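Local coordinates for conserved hypothetical protein NMB0706 (Neisseria meningitidis, PDB 1RV9) that is of unknown function but belongs to the multi-copper polyphenol oxidoreductase laccase (YfiH, DUF152) family, whose members probably act as enzymes, at residues A[23-26]-A[27-30]; A[65-68]-A[69-73]; A[90-94]-A[95-99]; A[134-138]-A[139-143]; A[173-176]-A[177-181]. All coordinates share one frame; numbering follows the deposited sequence.

Interaction 1: A[23-26]-A[27-30]; sequences PAPA and NVKT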
loop_
_atom_site.group_PDB
_atom_site.type_symbol
_atom_site.label_atom_id
_atom_site.label_comp_id
_atom_site.label_asym_id
_atom_site.label_seq_id
_atom_site.Cartn_x
_atom_site.Cartn_y
_atom_site.Cartn_z
ATOM N N PRO A 23 -15.832 -6.918 -0.381
ATOM C CA PRO A 23 -16.515 -8.145 -0.803
ATOM C C PRO A 23 -15.643 -9.163 -1.532
ATOM O O PRO A 23 -16.113 -9.854 -2.435
ATOM C CB PRO A 23 -17.648 -7.618 -1.680
ATOM C CG PRO A 23 -17.041 -6.406 -2.306
ATOM C CD PRO A 23 -16.323 -5.754 -1.142
ATOM N N ALA A 24 -14.379 -9.266 -1.135
ATOM C CA ALA A 24 -13.479 -10.214 -1.781
ATOM C C ALA A 24 -13.921 -11.648 -1.503
ATOM O O ALA A 24 -14.478 -11.941 -0.441
ATOM C CB ALA A 24 -12.053 -10.002 -1.291
ATOM N N PRO A 25 -13.686 -12.561 -2.462
ATOM C CA PRO A 25 -14.069 -13.967 -2.293
ATOM C C PRO A 25 -13.349 -14.614 -1.110
ATOM O O PRO A 25 -12.319 -14.122 -0.659
ATOM C CB PRO A 25 -13.705 -14.589 -3.641
ATOM C CG PRO A 25 -12.571 -13.733 -4.118
ATOM C CD PRO A 25 -13.037 -12.346 -3.767
ATOM N N ALA A 26 -13.901 -15.720 -0.623
ATOM C CA ALA A 26 -13.368 -16.419 0.542
ATOM C C ALA A 26 -11.929 -16.909 0.467
ATOM O O ALA A 26 -11.309 -17.167 1.505
ATOM C CB ALA A 26 -14.284 -17.578 0.896
ATOM N N ASN A 27 -11.391 -17.052 -0.739
ATOM C CA ASN A 27 -10.020 -17.527 -0.872
ATOM C C ASN A 27 -9.018 -16.390 -1.020
ATOM O O ASN A 27 -7.834 -16.623 -1.268
ATOM C CB ASN A 27 -9.907 -18.502 -2.042
ATOM C CG ASN A 27 -10.170 -17.846 -3.373
ATOM O OD1 ASN A 27 -11.009 -16.949 -3.486
ATOM N ND2 ASN A 27 -9.464 -18.304 -4.402
ATOM N N VAL A 28 -9.498 -15.158 -0.883
ATOM C CA VAL A 28 -8.622 -13.997 -0.954
ATOM C C VAL A 28 -8.465 -13.496 0.471
ATOM O O VAL A 28 -9.419 -13.010 1.083
ATOM C CB VAL A 28 -9.200 -12.881 -1.845
ATOM C CG1 VAL A 28 -8.361 -11.610 -1.704
ATOM C CG2 VAL A 28 -9.195 -13.333 -3.295
ATOM N N LYS A 29 -7.257 -13.645 1.001
ATOM C CA LYS A 29 -6.956 -13.236 2.360
ATOM C C LYS A 29 -6.116 -11.974 2.380
ATOM O O LYS A 29 -5.293 -11.751 1.490
ATOM C CB LYS A 29 -6.198 -14.350 3.080
ATOM C CG LYS A 29 -6.906 -15.694 3.075
ATOM C CD LYS A 29 -8.239 -15.606 3.781
ATOM C CE LYS A 29 -8.899 -16.970 3.864
ATOM N NZ LYS A 29 -10.188 -16.894 4.598
ATOM N N THR A 30 -6.326 -11.152 3.401
ATOM C CA THR A 30 -5.563 -9.925 3.550
ATOM C C THR A 30 -5.118 -9.737 4.992
ATOM O O THR A 30 -5.723 -10.263 5.928
ATOM C CB THR A 30 -6.373 -8.666 3.143
ATOM O OG1 THR A 30 -7.539 -8.551 3.968
ATOM C CG2 THR A 30 -6.780 -8.735 1.686
HETATM O O HOH W 1 -11.983 -12.817 1.548
#
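A24 meets V28 by an apolar contact, its CB 4.0 Å from CG1 of V28. The valine offers this branch because CG1 is anti to the backbone N (chi1 171°), which leaves CG2 for P25. P25 takes it up. Its ring atom CG stands 3.5 Å from CG2 of V28, closer than usual van der Waals contact, and the two side chains run askew to each other. The same CG is approached by OD1 of N27 at 3.6 Å; this oxygen comes up to the CB-CG side of the ring, while ND2 of N27 is hydrogen-bonded to the O of G128. P25 also opens a type I beta turn that ends at V28, and the closing bond is V28 N to P25 O, 3.0 Å with an N-H...O angle of 160°. The donor stands 48° out of the carbonyl plane, so it does not use a lone-pair direction. Water 1 lies 2.6 Å from O of P25 and 2.6 Å from O of V28, with more acceptors in reach than it has protons. A26 is the first of the two corner residues, N27 the second. The O of A26 is reached by K29, whose chain bends at chi2 and brings NZ to 3.3 Å, a weak hydrogen bond. The turn thus leads from the loop after strand 17-18 into strand 28-33, and A24, P25 and V28 also pack on C124 of strand 119-125. Chemically, one firm backbone bond and a tight proline-valine contact define the bend, whereas the lysine adds only a weak bond to O of A26.

Interaction 2: A[65-68]-A[69-73]; sequences EIVQ and QQVGL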
loop_
_atom_site.group_PDB
_atom_site.type_symbol
_atom_site.label_atom_id
_atom_site.label_comp_id
_atom_site.label_asym_id
_atom_site.label_seq_id
_atom_site.Cartn_x
_atom_site.Cartn_y
_atom_site.Cartn_z
ATOM N N GLU A 65 8.937 -12.313 11.210
ATOM C CA GLU A 65 8.630 -13.688 11.582
ATOM C C GLU A 65 7.228 -13.737 12.166
ATOM O O GLU A 65 6.451 -14.651 11.881
ATOM C CB GLU A 65 9.615 -14.188 12.630
ATOM C CG GLU A 65 10.906 -14.696 12.065
ATOM C CD GLU A 65 11.826 -15.207 13.142
ATOM O OE1 GLU A 65 11.334 -15.848 14.096
ATOM O OE2 GLU A 65 13.043 -14.980 13.027
ATOM N N ILE A 66 6.919 -12.752 13.003
ATOM C CA ILE A 66 5.609 -12.659 13.629
ATOM C C ILE A 66 4.537 -12.562 12.549
ATOM O O ILE A 66 3.479 -13.186 12.647
ATOM C CB ILE A 66 5.527 -11.422 14.556
ATOM C CG1 ILE A 66 6.440 -11.629 15.767
ATOM C CG2 ILE A 66 4.095 -11.197 15.019
ATOM C CD1 ILE A 66 6.550 -10.415 16.666
ATOM N N VAL A 67 4.816 -11.784 11.510
ATOM C CA VAL A 67 3.862 -11.628 10.421
ATOM C C VAL A 67 3.736 -12.917 9.615
ATOM O O VAL A 67 2.630 -13.321 9.259
ATOM C CB VAL A 67 4.268 -10.464 9.481
ATOM C CG1 VAL A 67 3.453 -10.515 8.193
ATOM C CG2 VAL A 67 4.031 -9.139 10.183
ATOM N N GLN A 68 4.860 -13.570 9.336
ATOM C CA GLN A 68 4.824 -14.810 8.570
ATOM C C GLN A 68 3.981 -15.853 9.293
ATOM O O GLN A 68 3.238 -16.603 8.658
ATOM C CB GLN A 68 6.232 -15.354 8.345
ATOM C CG GLN A 68 6.283 -16.465 7.307
ATOM C CD GLN A 68 7.682 -16.998 7.099
ATOM O OE1 GLN A 68 8.192 -17.771 7.911
ATOM N NE2 GLN A 68 8.319 -16.577 6.012
ATOM N N GLN A 69 4.098 -15.897 10.618
ATOM C CA GLN A 69 3.325 -16.839 11.425
ATOM C C GLN A 69 1.839 -16.616 11.190
ATOM O O GLN A 69 1.057 -17.566 11.137
ATOM C CB GLN A 69 3.632 -16.653 12.913
ATOM C CG GLN A 69 5.029 -17.076 13.321
ATOM C CD GLN A 69 5.287 -18.545 13.056
ATOM O OE1 GLN A 69 4.579 -19.414 13.570
ATOM N NE2 GLN A 69 6.304 -18.833 12.250
ATOM N N GLN A 70 1.455 -15.351 11.058
ATOM C CA GLN A 70 0.064 -14.991 10.823
ATOM C C GLN A 70 -0.378 -15.359 9.412
ATOM O O GLN A 70 -1.481 -15.860 9.207
ATOM C CB GLN A 70 -0.139 -13.489 11.035
ATOM C CG GLN A 70 -0.135 -13.042 12.488
ATOM C CD GLN A 70 -1.288 -13.633 13.275
ATOM O OE1 GLN A 70 -2.439 -13.579 12.843
ATOM N NE2 GLN A 70 -0.986 -14.193 14.441
ATOM N N VAL A 71 0.495 -15.114 8.443
ATOM C CA VAL A 71 0.188 -15.390 7.043
ATOM C C VAL A 71 0.216 -16.869 6.677
ATOM O O VAL A 71 -0.712 -17.375 6.044
ATOM C CB VAL A 71 1.158 -14.631 6.119
ATOM C CG1 VAL A 71 0.814 -14.901 4.658
ATOM C CG2 VAL A 71 1.087 -13.139 6.418
ATOM N N GLY A 72 1.283 -17.561 7.068
ATOM C CA GLY A 72 1.390 -18.976 6.756
ATOM C C GLY A 72 2.028 -19.228 5.403
ATOM O O GLY A 72 2.026 -20.354 4.906
ATOM N N LEU A 73 2.565 -18.169 4.804
ATOM C CA LEU A 73 3.227 -18.242 3.501
ATOM C C LEU A 73 4.393 -17.269 3.478
ATOM O O LEU A 73 4.433 -16.322 4.264
ATOM C CB LEU A 73 2.274 -17.819 2.373
ATOM C CG LEU A 73 1.081 -18.665 1.942
ATOM C CD1 LEU A 73 0.230 -17.856 0.963
ATOM C CD2 LEU A 73 1.566 -19.951 1.293
HETATM O O HOH W 2 2.137 -14.139 15.000
#
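V67 and V71, one helical turn apart near the C-terminal end of helix 57-71, lie side by side and point the same way, with CG1 of V67 4.0 Å from CG2 of V71. The second valine has CG1 anti to its own N (chi1 -179°), an orientation that sets CG2 beside the backbone and within 3.2 Å of O of V67. That same carbonyl receives the N of V71 at 2.9 Å. One residue on, G72 N donates to O of Q68 over 2.7 Å, with an N-H...O angle of 168°; this short, straight bond is followed by the end of the helix, since G72 turns to a positive phi of 88°, the left-handed conformation of a helix-terminating glycine. The bond between Q69 N and E65 O is also regular, but Q70 N to I66 O is weak. Beyond this first shell, both valines are buried against L31 of strand 28-33 and L251 of strand 248-254, and V71 also meets W253, so the helix end packs over the five-stranded sheet. On another side E65 forms a salt bridge with R61, one turn earlier. The long I66-Q70 step has a solvent supplement: Q70 curls at chi2, and water 2 accepts from its NE2 at 3.2 Å while donating to O of I66 at 2.9 Å.

Interaction 3: A[90-94]-A[95-99]; sequences AEALG and GTPDA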
loop_
_atom_site.group_PDB
_atom_site.type_symbol
_atom_site.label_atom_id
_atom_site.label_comp_id
_atom_site.label_asym_id
_atom_site.label_seq_id
_atom_site.Cartn_x
_atom_site.Cartn_y
_atom_site.Cartn_z
ATOM N N ALA A 90 5.901 -14.428 -6.750
ATOM C CA ALA A 90 6.512 -15.750 -6.649
ATOM C C ALA A 90 7.978 -15.747 -7.075
ATOM O O ALA A 90 8.743 -16.628 -6.683
ATOM C CB ALA A 90 5.721 -16.755 -7.488
ATOM N N GLU A 91 8.370 -14.755 -7.870
ATOM C CA GLU A 91 9.749 -14.653 -8.345
ATOM C C GLU A 91 10.563 -13.648 -7.532
ATOM O O GLU A 91 11.782 -13.548 -7.699
ATOM C CB GLU A 91 9.778 -14.220 -9.813
ATOM C CG GLU A 91 9.021 -15.118 -10.773
ATOM C CD GLU A 91 9.119 -14.631 -12.208
ATOM O OE1 GLU A 91 8.730 -13.475 -12.477
ATOM O OE2 GLU A 91 9.588 -15.404 -13.069
ATOM N N ALA A 92 9.896 -12.907 -6.656
ATOM C CA ALA A 92 10.564 -11.901 -5.839
ATOM C C ALA A 92 11.175 -12.421 -4.542
ATOM O O ALA A 92 11.742 -11.649 -3.770
ATOM C CB ALA A 92 9.575 -10.769 -5.535
ATOM N N LEU A 93 11.068 -13.726 -4.312
ATOM C CA LEU A 93 11.584 -14.331 -3.088
ATOM C C LEU A 93 13.059 -14.737 -3.063
ATOM O O LEU A 93 13.675 -14.756 -2.009
ATOM C CB LEU A 93 10.732 -15.544 -2.712
ATOM C CG LEU A 93 9.228 -15.288 -2.616
ATOM C CD1 LEU A 93 8.528 -16.592 -2.262
ATOM C CD2 LEU A 93 8.924 -14.222 -1.568
ATOM N N GLY A 94 13.640 -15.038 -4.211
ATOM C CA GLY A 94 15.034 -15.454 -4.211
ATOM C C GLY A 94 16.014 -14.308 -4.424
ATOM O O GLY A 94 17.119 -14.521 -4.935
ATOM N N GLY A 95 15.629 -13.099 -4.022
ATOM C CA GLY A 95 16.493 -11.942 -4.191
ATOM C C GLY A 95 15.591 -10.729 -4.309
ATOM O O GLY A 95 14.877 -10.572 -5.298
ATOM N N THR A 96 15.617 -9.877 -3.290
ATOM C CA THR A 96 14.788 -8.676 -3.242
ATOM C C THR A 96 14.948 -7.778 -4.459
ATOM O O THR A 96 15.998 -7.177 -4.663
ATOM C CB THR A 96 15.081 -7.863 -1.973
ATOM O OG1 THR A 96 15.029 -8.736 -0.837
ATOM C CG2 THR A 96 14.040 -6.762 -1.805
ATOM N N PRO A 97 13.893 -7.671 -5.281
ATOM C CA PRO A 97 13.892 -6.846 -6.493
ATOM C C PRO A 97 13.578 -5.386 -6.186
ATOM O O PRO A 97 12.951 -5.077 -5.167
ATOM C CB PRO A 97 12.781 -7.469 -7.346
ATOM C CG PRO A 97 12.503 -8.813 -6.686
ATOM C CD PRO A 97 12.696 -8.521 -5.241
ATOM N N ASP A 98 14.031 -4.494 -7.062
ATOM C CA ASP A 98 13.740 -3.072 -6.917
ATOM C C ASP A 98 12.402 -2.931 -7.617
ATOM O O ASP A 98 12.333 -2.905 -8.846
ATOM C CB ASP A 98 14.782 -2.211 -7.635
ATOM C CG ASP A 98 16.109 -2.170 -6.910
ATOM O OD1 ASP A 98 16.209 -2.741 -5.804
ATOM O OD2 ASP A 98 17.054 -1.558 -7.451
ATOM N N ALA A 99 11.332 -2.861 -6.837
ATOM C CA ALA A 99 10.003 -2.760 -7.415
ATOM C C ALA A 99 9.042 -2.195 -6.391
ATOM O O ALA A 99 9.351 -2.150 -5.202
ATOM C CB ALA A 99 9.537 -4.131 -7.867
#
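A92 and P97 face each other across the bend of this loop, and the proline presents one edge of its ring, the CD-CG bond. CG straddles the side of the alanine: it is 3.7 Å from CB of A92 and also 3.7 Å from CA of A92, which places it alongside the bond joining those two atoms. CD is shifted toward the peptide, 3.9 Å from CB of A92 and 3.6 Å from O of A92. The next ring atom round, CB of P97, is already 4.9 Å from CB of A92, so the ring meets the methyl by its CD-CG edge. These distances describe an apolar contact with the alanine carbonyl at its margin; no clear hydrogen bond spans the two halves. The halves come together round a bend at G94 and G95. G95 has phi 152° and psi 111°, a positive-phi conformation that glycine, having no CB, can take up beside O of G94, and after it the chain doubles back to set P97 against A92. Around this contact, A92 packs on V87 of strand 86-88, while P97 and A99 form backbone hydrogen bonds with N79, whose ND2 also binds OD1 of D98. L93 points away from the other half and touches P74 and V109. This is a surface loop bent at two glycines, the connection between the neighbouring parallel strands 86-88 and 101-104 at one end of the six-stranded sheet.

Interaction 4: A[134-138]-A[139-143]; sequences AHAGW and RGLAG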
loop_
_atom_site.group_PDB
_atom_site.type_symbol
_atom_site.label_atom_id
_atom_site.label_comp_id
_atom_site.label_asym_id
_atom_site.label_seq_id
_atom_site.Cartn_x
_atom_site.Cartn_y
_atom_site.Cartn_z
ATOM N N ALA A 134 0.187 -2.913 -4.356
ATOM C CA ALA A 134 0.951 -1.829 -4.956
ATOM C C ALA A 134 1.264 -0.729 -3.949
ATOM O O ALA A 134 0.428 -0.367 -3.117
ATOM C CB ALA A 134 0.187 -1.242 -6.143
ATOM N N HIS A 135 2.488 -0.214 -4.035
ATOM C CA HIS A 135 2.970 0.863 -3.177
ATOM C C HIS A 135 2.730 2.155 -3.946
ATOM O O HIS A 135 3.413 2.437 -4.937
ATOM C CB HIS A 135 4.465 0.675 -2.911
ATOM C CG HIS A 135 5.110 1.828 -2.208
ATOM N ND1 HIS A 135 6.307 2.370 -2.624
ATOM C CD2 HIS A 135 4.747 2.521 -1.102
ATOM C CE1 HIS A 135 6.654 3.348 -1.806
ATOM N NE2 HIS A 135 5.725 3.460 -0.873
ATOM N N ALA A 136 1.761 2.937 -3.483
ATOM C CA ALA A 136 1.408 4.175 -4.155
ATOM C C ALA A 136 1.728 5.460 -3.413
ATOM O O ALA A 136 0.846 6.072 -2.805
ATOM C CB ALA A 136 -0.081 4.147 -4.532
ATOM N N GLY A 137 3.000 5.851 -3.441
ATOM C CA GLY A 137 3.393 7.116 -2.851
ATOM C C GLY A 137 2.929 8.083 -3.927
ATOM O O GLY A 137 2.424 7.628 -4.957
ATOM N N TRP A 138 3.084 9.388 -3.745
ATOM C CA TRP A 138 2.606 10.288 -4.788
ATOM C C TRP A 138 3.353 10.104 -6.105
ATOM O O TRP A 138 2.764 10.238 -7.171
ATOM C CB TRP A 138 2.662 11.758 -4.341
ATOM C CG TRP A 138 4.024 12.384 -4.306
ATOM C CD1 TRP A 138 4.875 12.449 -3.238
ATOM C CD2 TRP A 138 4.673 13.075 -5.379
ATOM N NE1 TRP A 138 6.010 13.143 -3.579
ATOM C CE2 TRP A 138 5.915 13.535 -4.888
ATOM C CE3 TRP A 138 4.328 13.345 -6.710
ATOM C CZ2 TRP A 138 6.812 14.260 -5.682
ATOM C CZ3 TRP A 138 5.217 14.065 -7.498
ATOM C CH2 TRP A 138 6.448 14.512 -6.981
ATOM N N ARG A 139 4.640 9.772 -6.039
ATOM C CA ARG A 139 5.417 9.584 -7.262
ATOM C C ARG A 139 4.941 8.375 -8.061
ATOM O O ARG A 139 4.705 8.473 -9.266
ATOM C CB ARG A 139 6.906 9.444 -6.927
ATOM C CG ARG A 139 7.552 10.753 -6.502
ATOM C CD ARG A 139 8.956 10.544 -5.957
ATOM N NE ARG A 139 9.531 11.803 -5.489
ATOM C CZ ARG A 139 10.009 12.755 -6.283
ATOM N NH1 ARG A 139 9.997 12.600 -7.600
ATOM N NH2 ARG A 139 10.483 13.877 -5.758
ATOM N N GLY A 140 4.803 7.233 -7.398
ATOM C CA GLY A 140 4.352 6.044 -8.099
ATOM C C GLY A 140 2.910 6.162 -8.558
ATOM O O GLY A 140 2.535 5.655 -9.621
ATOM N N LEU A 141 2.093 6.838 -7.760
ATOM C CA LEU A 141 0.686 6.999 -8.099
ATOM C C LEU A 141 0.558 7.859 -9.356
ATOM O O LEU A 141 -0.148 7.496 -10.301
ATOM C CB LEU A 141 -0.072 7.635 -6.926
ATOM C CG LEU A 141 -1.598 7.713 -7.048
ATOM C CD1 LEU A 141 -2.175 6.315 -7.215
ATOM C CD2 LEU A 141 -2.181 8.388 -5.810
ATOM N N ALA A 142 1.255 8.988 -9.376
ATOM C CA ALA A 142 1.208 9.873 -10.533
ATOM C C ALA A 142 1.919 9.233 -11.721
ATOM O O ALA A 142 1.615 9.539 -12.877
ATOM C CB ALA A 142 1.855 11.217 -10.194
ATOM N N GLY A 143 2.856 8.334 -11.428
ATOM C CA GLY A 143 3.620 7.669 -12.472
ATOM C C GLY A 143 2.933 6.507 -13.166
ATOM O O GLY A 143 3.367 6.089 -14.246
HETATM O O HOH W 3 5.484 5.992 -4.859
#
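L141 N donates to O of G137 (2.9 Å, nearly in line with the carbonyl bond) and A142 N to O of W138 (2.9 Å, tilted from the carbonyl plane), the first i to i+4 bonds of helix 138-143, with G137 at the N-cap position. Water 3 joins the approach to the helix: it accepts from N of G140 at 2.9 Å and, weakly, from N of G137. Among the side chains, W138 and R139 run alongside each other. CG of R139 sits over the six-membered ring of W138, 3.6 Å from its centroid and 13° off the normal, a CH-pi contact. Further out, CZ2 at the rim of the W138 ring lies over one face of the guanidinium, 3.6 Å from CZ of R139, but the two planes are 43° apart, so this is no parallel stack. The indole takes up the position between its backbone N and carbonyl carbon (chi1 75°), which folds the ring over the start of the helix. Deeper in, CB of A136 touches CD1 of L141 at 4.0 Å; the leucine continues into L206, L209 and I213 of helix 206-217. Strand 131-136 thus turns directly into a short helix. Just before the turn stands H135, whose ND1 is bonded to OD1 of D100 and whose side chain touches C118, geometry consistent with an unconfirmed Cys-His-Asp site beside this strand-to-helix turn.

Interaction 5: A[173-176]-A[177-181]; sequences FEVG and QDVFD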
loop_
_atom_site.group_PDB
_atom_site.type_symbol
_atom_site.label_atom_id
_atom_site.label_comp_id
_atom_site.label_asym_id
_atom_site.label_seq_id
_atom_site.Cartn_x
_atom_site.Cartn_y
_atom_site.Cartn_z
ATOM N N PHE A 173 -1.892 15.733 4.652
ATOM C CA PHE A 173 -0.945 15.663 3.543
ATOM C C PHE A 173 -0.846 16.969 2.761
ATOM O O PHE A 173 -1.578 17.195 1.802
ATOM C CB PHE A 173 -1.332 14.503 2.617
ATOM C CG PHE A 173 -0.286 14.155 1.588
ATOM C CD1 PHE A 173 1.068 14.334 1.854
ATOM C CD2 PHE A 173 -0.659 13.614 0.361
ATOM C CE1 PHE A 173 2.036 13.977 0.910
ATOM C CE2 PHE A 173 0.300 13.252 -0.588
ATOM C CZ PHE A 173 1.648 13.435 -0.312
ATOM N N GLU A 174 0.075 17.826 3.185
ATOM C CA GLU A 174 0.282 19.116 2.545
ATOM C C GLU A 174 1.393 19.022 1.504
ATOM O O GLU A 174 2.500 18.575 1.808
ATOM C CB GLU A 174 0.638 20.155 3.607
ATOM C CG GLU A 174 0.785 21.565 3.093
ATOM C CD GLU A 174 1.143 22.531 4.201
ATOM O OE1 GLU A 174 0.331 22.688 5.139
ATOM O OE2 GLU A 174 2.238 23.125 4.139
ATOM N N VAL A 175 1.097 19.449 0.278
ATOM C CA VAL A 175 2.070 19.394 -0.808
ATOM C C VAL A 175 2.176 20.698 -1.593
ATOM O O VAL A 175 1.399 21.633 -1.380
ATOM C CB VAL A 175 1.731 18.270 -1.807
ATOM C CG1 VAL A 175 1.690 16.928 -1.090
ATOM C CG2 VAL A 175 0.400 18.558 -2.473
ATOM N N GLY A 176 3.137 20.735 -2.511
ATOM C CA GLY A 176 3.356 21.912 -3.332
ATOM C C GLY A 176 2.849 21.787 -4.758
ATOM O O GLY A 176 2.189 20.813 -5.118
ATOM N N GLN A 177 3.180 22.782 -5.574
ATOM C CA GLN A 177 2.760 22.838 -6.969
ATOM C C GLN A 177 3.322 21.703 -7.825
ATOM O O GLN A 177 2.709 21.301 -8.815
ATOM C CB GLN A 177 3.177 24.183 -7.569
ATOM C CG GLN A 177 2.509 24.519 -8.890
ATOM C CD GLN A 177 1.014 24.727 -8.741
ATOM O OE1 GLN A 177 0.564 25.531 -7.922
ATOM N NE2 GLN A 177 0.234 24.004 -9.536
ATOM N N ASP A 178 4.488 21.191 -7.449
ATOM C CA ASP A 178 5.103 20.111 -8.212
ATOM C C ASP A 178 4.248 18.847 -8.139
ATOM O O ASP A 178 4.006 18.197 -9.156
ATOM C CB ASP A 178 6.525 19.844 -7.703
ATOM C CG ASP A 178 6.557 19.343 -6.270
ATOM O OD1 ASP A 178 5.813 19.886 -5.423
ATOM O OD2 ASP A 178 7.342 18.412 -5.987
ATOM N N VAL A 179 3.784 18.510 -6.940
ATOM C CA VAL A 179 2.940 17.334 -6.758
ATOM C C VAL A 179 1.623 17.573 -7.486
ATOM O O VAL A 179 1.102 16.693 -8.172
ATOM C CB VAL A 179 2.642 17.078 -5.267
ATOM C CG1 VAL A 179 1.740 15.863 -5.119
ATOM C CG2 VAL A 179 3.941 16.874 -4.506
ATOM N N PHE A 180 1.094 18.781 -7.337
ATOM C CA PHE A 180 -0.157 19.155 -7.980
ATOM C C PHE A 180 -0.066 18.956 -9.492
ATOM O O PHE A 180 -0.928 18.317 -10.097
ATOM C CB PHE A 180 -0.488 20.615 -7.648
ATOM C CG PHE A 180 -1.779 21.097 -8.245
ATOM C CD1 PHE A 180 -1.825 21.553 -9.556
ATOM C CD2 PHE A 180 -2.951 21.077 -7.498
ATOM C CE1 PHE A 180 -3.026 21.987 -10.119
ATOM C CE2 PHE A 180 -4.155 21.507 -8.050
ATOM C CZ PHE A 180 -4.192 21.962 -9.363
ATOM N N ASP A 181 0.986 19.497 -10.102
ATOM C CA ASP A 181 1.167 19.378 -11.545
ATOM C C ASP A 181 1.394 17.940 -12.007
ATOM O O ASP A 181 0.924 17.549 -13.073
ATOM C CB ASP A 181 2.337 20.249 -12.018
ATOM C CG ASP A 181 2.074 21.734 -11.845
ATOM O OD1 ASP A 181 0.893 22.128 -11.748
ATOM O OD2 ASP A 181 3.055 22.509 -11.818
HETATM O O HOH W 4 5.506 19.428 -2.736
#
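V175 and V179 make the apolar part of the contact, their side chains crossing at about a right angle: CB of V175 is 3.8 Å from CG2 of V179, and CG2 of V175 is 4.0 Å from CG1 of V179. CG1 of V175 also lies 3.5 Å above one face of the F173 ring, offset toward the rim. Of the backbone bonds, F180 N to O of G176 spans 3.2 Å at an N-H...O angle of 165°, with the donor in the carbonyl plane; it is the first turn of helix 177-184. Two polar side-chain interactions accompany this. Within the helix, NE2 of Q177 donates to OD1 of D181 at 3.0 Å, an i to i+4 bridge: the donor meets the carboxylate from above its plane, while the acceptor lies within the plane of the glutamine amide. Water 4 joins the segments: D178 carries its CG between the backbone N and carbonyl carbon (chi1 64°), turning OD1 back toward the helix start, where the water spans it and N of G176, 2.7 Å from each. Outside, the F180 ring stacks on F202 and meets F194 edge-to-face, and V175 also packs on F194. Taken together, these contacts are a strand-to-helix junction with a glycine at the N-cap position, passing from edge strand 174-175 of a small three-stranded antiparallel sheet to helix 177-184.

From the N terminus the five contacts follow in series; each joins adjoining residues, so none nests in or crosses another. Interaction 1 closes the turn into strand 28-33, and interaction 2 ends helix 57-71, which packs on the same five-stranded sheet; their nearest atoms are about 7 Å apart. Interaction 3 bends the loop between strands 86-88 and 101-104 of the six-stranded sheet, to which interaction 4 adds the exit of strand 131-136 into a helix. Interaction 5 starts helix 177-184 beside the small antiparallel sheet. Only interactions 4 and 5 touch: CE2 of W138 lies 3.9 Å from CG2 of V179, tying helix 138-143 to helix 177-184.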